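Local coordinates for protein fusion DH (Streptomyces sp. MJ635-86F5, PDB 6K97) that is an engineered fusion of the pieces of a split polyketide synthase dehydratase from cremimycin biosynthesis, a lyase that probably removes water from carrier-bound polyketide intermediates, at residues L43-Y48 with V117-P122; A82-D87 with A247-P252. All blocks are in the same frame, centred on the assembly; numbering follows the deposited sequence.

Contact 1 of 2, residues L43-Y48 with V117-P122; sequences LPDGGY and VGPADP
Two antiparallel backbone hydrogen bonds tie the end of 43-48 to the start of 117-122: Tyr48 N reaches a lone pair of Val117 O at 2.8 Å, and Val117 N returns a nearly straight bond (176°) to Tyr48 O. Beyond this pair Gly47 CA lies 3.0 Å from Val117 O, and a side chain on it would run into that carbonyl, so glycine suits the place. The loop 43-48 closes a beta hairpin through a type I turn from Leu43 to Gly46, followed by a classic G1 bulge: Pro44, its phi held by the ring, suits the second position, and Gly46 takes the positive phi (94°) that glycine tolerates best. Asp45, its CG in the crowded position between backbone N and carbonyl carbon (chi1 72°), adds an Asx turn: OD1 accepts a hydrogen bond of 3.1 Å from Gly47 N, above the carboxylate plane. The Pro119 ring crosses the Asp45 side chain obliquely, CG 4.0 Å from Asp45 OD2, while Pro119 CB lies 3.4 Å from Asp45 O. This is the N-terminal part of the fusion, where a hotdog sheet wraps helix 75-88; Tyr48 and Val117 project to the same face, meeting CB to CB at 4.1 Å against Ala85 and Ile88 of the helix. Gly46 O and Gly118 O both accept from Arg126 NH1, while Leu43 and Pro44 pack on Leu49 and Thr129 of the second subunit.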
loop_
_atom_site.group_PDB
_atom_site.type_symbol
_atom_site.label_atom_id
_atom_site.label_comp_id
_atom_site.label_asym_id
_atom_site.label_seq_id
_atom_site.Cartn_x
_atom_site.Cartn_y
_atom_site.Cartn_z
ATOM N N LEU A 43 6.103 -2.962 4.071
ATOM C CA LEU A 43 6.646 -1.644 3.769
ATOM C C LEU A 43 8.031 -1.620 4.347
ATOM O O LEU A 43 8.331 -2.378 5.254
ATOM C CB LEU A 43 5.789 -0.568 4.391
ATOM C CG LEU A 43 4.303 -0.649 4.026
ATOM C CD1 LEU A 43 3.471 0.136 5.018
ATOM C CD2 LEU A 43 4.099 -0.119 2.623
ATOM N N PRO A 44 8.899 -0.750 3.843
ATOM C CA PRO A 44 10.268 -0.739 4.336
ATOM C C PRO A 44 10.432 -0.656 5.860
ATOM O O PRO A 44 11.394 -1.187 6.409
ATOM C CB PRO A 44 10.864 0.497 3.674
ATOM C CG PRO A 44 10.042 0.677 2.435
ATOM C CD PRO A 44 8.649 0.333 2.889
ATOM N N ASP A 45 9.491 -0.032 6.551
ATOM C CA ASP A 45 9.645 0.125 7.988
ATOM C C ASP A 45 9.232 -1.146 8.780
ATOM O O ASP A 45 9.343 -1.153 10.003
ATOM C CB ASP A 45 8.960 1.428 8.462
ATOM C CG ASP A 45 7.415 1.364 8.439
ATOM O OD1 ASP A 45 6.787 0.405 7.872
ATOM O OD2 ASP A 45 6.816 2.298 9.059
ATOM N N GLY A 46 8.827 -2.215 8.069
ATOM C CA GLY A 46 8.399 -3.496 8.659
ATOM C C GLY A 46 6.884 -3.607 8.864
ATOM O O GLY A 46 6.371 -4.599 9.401
ATOM N N GLY A 47 6.157 -2.564 8.466
ATOM C CA GLY A 47 4.698 -2.533 8.566
ATOM C C GLY A 47 4.096 -3.181 7.360
ATOM O O GLY A 47 4.831 -3.572 6.462
ATOM N N TYR A 48 2.772 -3.333 7.349
ATOM C CA TYR A 48 2.091 -3.925 6.181
ATOM C C TYR A 48 0.902 -3.067 5.713
ATOM O O TYR A 48 0.331 -2.311 6.509
ATOM C CB TYR A 48 1.582 -5.309 6.518
ATOM C CG TYR A 48 2.621 -6.347 6.704
ATOM C CD1 TYR A 48 3.266 -6.510 7.920
ATOM C CD2 TYR A 48 2.981 -7.196 5.649
ATOM C CE1 TYR A 48 4.253 -7.484 8.077
ATOM C CE2 TYR A 48 3.956 -8.184 5.806
ATOM C CZ TYR A 48 4.591 -8.320 7.011
ATOM O OH TYR A 48 5.548 -9.304 7.170
ATOM N N VAL A 117 -0.939 -2.070 9.100
ATOM C CA VAL A 117 -0.241 -2.562 10.256
ATOM C C VAL A 117 1.128 -1.880 10.468
ATOM O O VAL A 117 1.979 -1.822 9.562
ATOM C CB VAL A 117 -0.036 -4.037 10.077
ATOM C CG1 VAL A 117 0.732 -4.626 11.243
ATOM C CG2 VAL A 117 -1.386 -4.697 9.929
ATOM N N GLY A 118 1.357 -1.401 11.672
ATOM C CA GLY A 118 2.631 -0.810 12.035
ATOM C C GLY A 118 3.722 -1.852 12.196
ATOM O O GLY A 118 3.462 -3.074 12.135
ATOM N N PRO A 119 4.963 -1.372 12.397
ATOM C CA PRO A 119 6.114 -2.222 12.727
ATOM C C PRO A 119 6.003 -2.805 14.111
ATOM O O PRO A 119 5.263 -2.283 14.924
ATOM C CB PRO A 119 7.312 -1.248 12.711
ATOM C CG PRO A 119 6.756 0.117 12.396
ATOM C CD PRO A 119 5.273 0.076 12.498
ATOM N N ALA A 120 6.760 -3.861 14.378
ATOM C CA ALA A 120 6.761 -4.524 15.668
ATOM C C ALA A 120 7.530 -3.743 16.720
ATOM O O ALA A 120 8.597 -3.268 16.438
ATOM C CB ALA A 120 7.353 -5.927 15.541
ATOM N N ASP A 121 6.913 -3.563 17.881
ATOM C CA ASP A 121 7.522 -3.367 19.192
ATOM C C ASP A 121 8.661 -4.321 19.441
ATOM O O ASP A 121 8.704 -5.368 18.835
ATOM C CB ASP A 121 6.497 -3.890 20.265
ATOM C CG ASP A 121 5.709 -2.838 20.899
ATOM O OD1 ASP A 121 5.922 -1.659 20.600
ATOM O OD2 ASP A 121 4.868 -3.190 21.736
ATOM N N PRO A 122 9.468 -4.054 20.476
ATOM C CA PRO A 122 10.374 -5.043 21.047
ATOM C C PRO A 122 9.652 -6.275 21.588
ATOM O O PRO A 122 10.212 -7.358 21.585
ATOM C CB PRO A 122 11.071 -4.273 22.190
ATOM C CG PRO A 122 11.034 -2.853 21.759
ATOM C CD PRO A 122 9.692 -2.719 21.064
#

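Contact 2 of 2, residues A82-D87 with A247-P252; sequences ALHAAD and AFHVHP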
loop_
_atom_site.group_PDB
_atom_site.type_symbol
_atom_site.label_atom_id
_atom_site.label_comp_id
_atom_site.label_asym_id
_atom_site.label_seq_id
_atom_site.Cartn_x
_atom_site.Cartn_y
_atom_site.Cartn_z
ATOM N N ALA A 82 -8.653 -8.317 10.363
ATOM C CA ALA A 82 -7.526 -8.311 11.262
ATOM C C ALA A 82 -6.854 -9.704 11.370
ATOM O O ALA A 82 -5.646 -9.792 11.432
ATOM C CB ALA A 82 -7.957 -7.843 12.633
ATOM N N LEU A 83 -7.648 -10.764 11.363
ATOM C CA LEU A 83 -7.103 -12.114 11.346
ATOM C C LEU A 83 -6.215 -12.302 10.114
ATOM O O LEU A 83 -5.106 -12.822 10.253
ATOM C CB LEU A 83 -8.202 -13.179 11.398
ATOM C CG LEU A 83 -8.915 -13.216 12.775
ATOM C CD1 LEU A 83 -10.175 -14.065 12.719
ATOM C CD2 LEU A 83 -7.991 -13.702 13.885
ATOM N N HIS A 84 -6.636 -11.817 8.943
ATOM C CA HIS A 84 -5.792 -11.954 7.768
ATOM C C HIS A 84 -4.476 -11.181 7.953
ATOM O O HIS A 84 -3.362 -11.710 7.728
ATOM C CB HIS A 84 -6.488 -11.530 6.501
ATOM C CG HIS A 84 -5.797 -11.996 5.271
ATOM N ND1 HIS A 84 -5.766 -13.324 4.891
ATOM C CD2 HIS A 84 -5.026 -11.333 4.375
ATOM C CE1 HIS A 84 -5.036 -13.453 3.794
ATOM N NE2 HIS A 84 -4.560 -12.267 3.473
ATOM N N ALA A 85 -4.579 -9.962 8.434
ATOM C CA ALA A 85 -3.353 -9.219 8.696
ATOM C C ALA A 85 -2.467 -9.963 9.692
ATOM O O ALA A 85 -1.258 -10.042 9.533
ATOM C CB ALA A 85 -3.705 -7.848 9.205
ATOM N N ALA A 86 -3.088 -10.491 10.754
ATOM C CA ALA A 86 -2.335 -11.186 11.793
ATOM C C ALA A 86 -1.546 -12.357 11.194
ATOM O O ALA A 86 -0.345 -12.510 11.434
ATOM C CB ALA A 86 -3.261 -11.657 12.889
ATOM N N ASP A 87 -2.236 -13.136 10.397
ATOM C CA ASP A 87 -1.671 -14.239 9.752
ATOM C C ASP A 87 -0.466 -13.812 8.859
ATOM O O ASP A 87 0.620 -14.347 8.994
ATOM C CB ASP A 87 -2.755 -14.938 8.961
ATOM C CG ASP A 87 -2.256 -16.161 8.225
ATOM O OD1 ASP A 87 -1.473 -16.898 8.789
ATOM O OD2 ASP A 87 -2.641 -16.372 7.057
ATOM N N ALA A 247 -12.825 -20.615 2.779
ATOM C CA ALA A 247 -12.010 -19.556 2.205
ATOM C C ALA A 247 -11.630 -18.452 3.201
ATOM O O ALA A 247 -10.859 -17.558 2.856
ATOM C CB ALA A 247 -12.738 -18.932 1.018
ATOM N N PHE A 248 -12.179 -18.496 4.417
ATOM C CA PHE A 248 -11.889 -17.475 5.396
ATOM C C PHE A 248 -11.131 -17.992 6.595
ATOM O O PHE A 248 -11.184 -19.205 6.952
ATOM C CB PHE A 248 -13.195 -16.959 5.985
ATOM C CG PHE A 248 -14.059 -16.148 5.059
ATOM C CD1 PHE A 248 -13.934 -14.801 5.017
ATOM C CD2 PHE A 248 -15.092 -16.730 4.389
ATOM C CE1 PHE A 248 -14.769 -14.027 4.250
ATOM C CE2 PHE A 248 -15.958 -15.972 3.591
ATOM C CZ PHE A 248 -15.789 -14.607 3.530
ATOM N N HIS A 249 -10.517 -17.067 7.327
ATOM C CA HIS A 249 -9.963 -17.456 8.636
ATOM C C HIS A 249 -11.104 -17.943 9.500
ATOM O O HIS A 249 -11.087 -19.094 9.888
ATOM C CB HIS A 249 -9.124 -16.367 9.246
ATOM C CG HIS A 249 -7.950 -16.052 8.377
ATOM N ND1 HIS A 249 -6.868 -16.896 8.275
ATOM C CD2 HIS A 249 -7.748 -15.073 7.467
ATOM C CE1 HIS A 249 -5.999 -16.384 7.435
ATOM N NE2 HIS A 249 -6.530 -15.304 6.900
ATOM N N VAL A 250 -12.094 -17.078 9.717
ATOM C CA VAL A 250 -13.388 -17.472 10.264
ATOM C C VAL A 250 -14.533 -16.646 9.616
ATOM O O VAL A 250 -14.604 -15.474 9.766
ATOM C CB VAL A 250 -13.458 -17.255 11.782
ATOM C CG1 VAL A 250 -14.733 -17.870 12.302
ATOM C CG2 VAL A 250 -12.273 -17.867 12.493
ATOM N N HIS A 251 -15.417 -17.326 8.919
ATOM C CA HIS A 251 -16.459 -16.752 8.143
ATOM C C HIS A 251 -17.176 -15.815 9.103
ATOM O O HIS A 251 -17.634 -16.235 10.143
ATOM C CB HIS A 251 -17.395 -17.865 7.583
ATOM C CG HIS A 251 -18.315 -17.404 6.471
ATOM N ND1 HIS A 251 -19.238 -16.400 6.633
ATOM C CD2 HIS A 251 -18.462 -17.825 5.191
ATOM C CE1 HIS A 251 -19.910 -16.218 5.511
ATOM N NE2 HIS A 251 -19.459 -17.071 4.617
ATOM N N PRO A 252 -17.272 -14.536 8.738
ATOM C CA PRO A 252 -17.914 -13.571 9.591
ATOM C C PRO A 252 -19.351 -13.919 10.015
ATOM O O PRO A 252 -19.714 -13.626 11.133
ATOM C CB PRO A 252 -17.908 -12.328 8.735
ATOM C CG PRO A 252 -16.665 -12.454 7.909
ATOM C CD PRO A 252 -16.567 -13.911 7.617
#
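The imidazole of His249 has the carbonyl carbon (C) of Leu83 over one face, and at its edge His84 ND1 and Asp87 OD2. It meets the His84 ring rim to rim, planes turned 47° apart, with NE2 of His249 near the His84 plane. In this double hotdog the contact joins helix 75-88 of the N-terminal part to the loop before helix 252-266 of the C-terminal part, pieces fused by engineering. His84, CG anti to the backbone N (chi1 -165°), turns its ring so that ND1 and His249 NE2 share a hydrogen bond of 2.9 Å, whichever is the donor. The remaining ring nitrogens also hydrogen-bond, His84 NE2 with Thr32 OG1 and His249 ND1 with Ser287 OG. Histidine suits position 249: its ring offers a face to the helix backbone while both nitrogens bond. Asp87 OD2, 3.4 Å from His249 CE1, would probably favour a protonated ring. An alanine at His249 removes the imidazole, NE2 with it, and would probably weaken the hold of the loop on helix 75-88. Glu80, one turn before His84, accepts from His249 N and Val250 N. Leu83 CB packs against His249 CB at 4.0 Å, and Leu83 CD1 reaches Val250 CG2 at 4.3 Å.

Contact 2 is largely buried, its centre about 9 Å from the centre of the chain, whereas contact 1 lies farther out, its own centre about 24 Å from that point, among partly exposed loops. Helix 75-88 relates them: it supplies one segment of contact 2, and Ala85 turns away from that loop to bring its CB 4.0 Å from Val117 CG2. The helix thus presents one flank to the sheet of its own hotdog and another to the C-terminal part. Contact 1 stays within the N-terminal part and relies on backbone pairing, with glycines and prolines shaping the loops; contact 2 spans the fused parts through polar side chains and apolar packing.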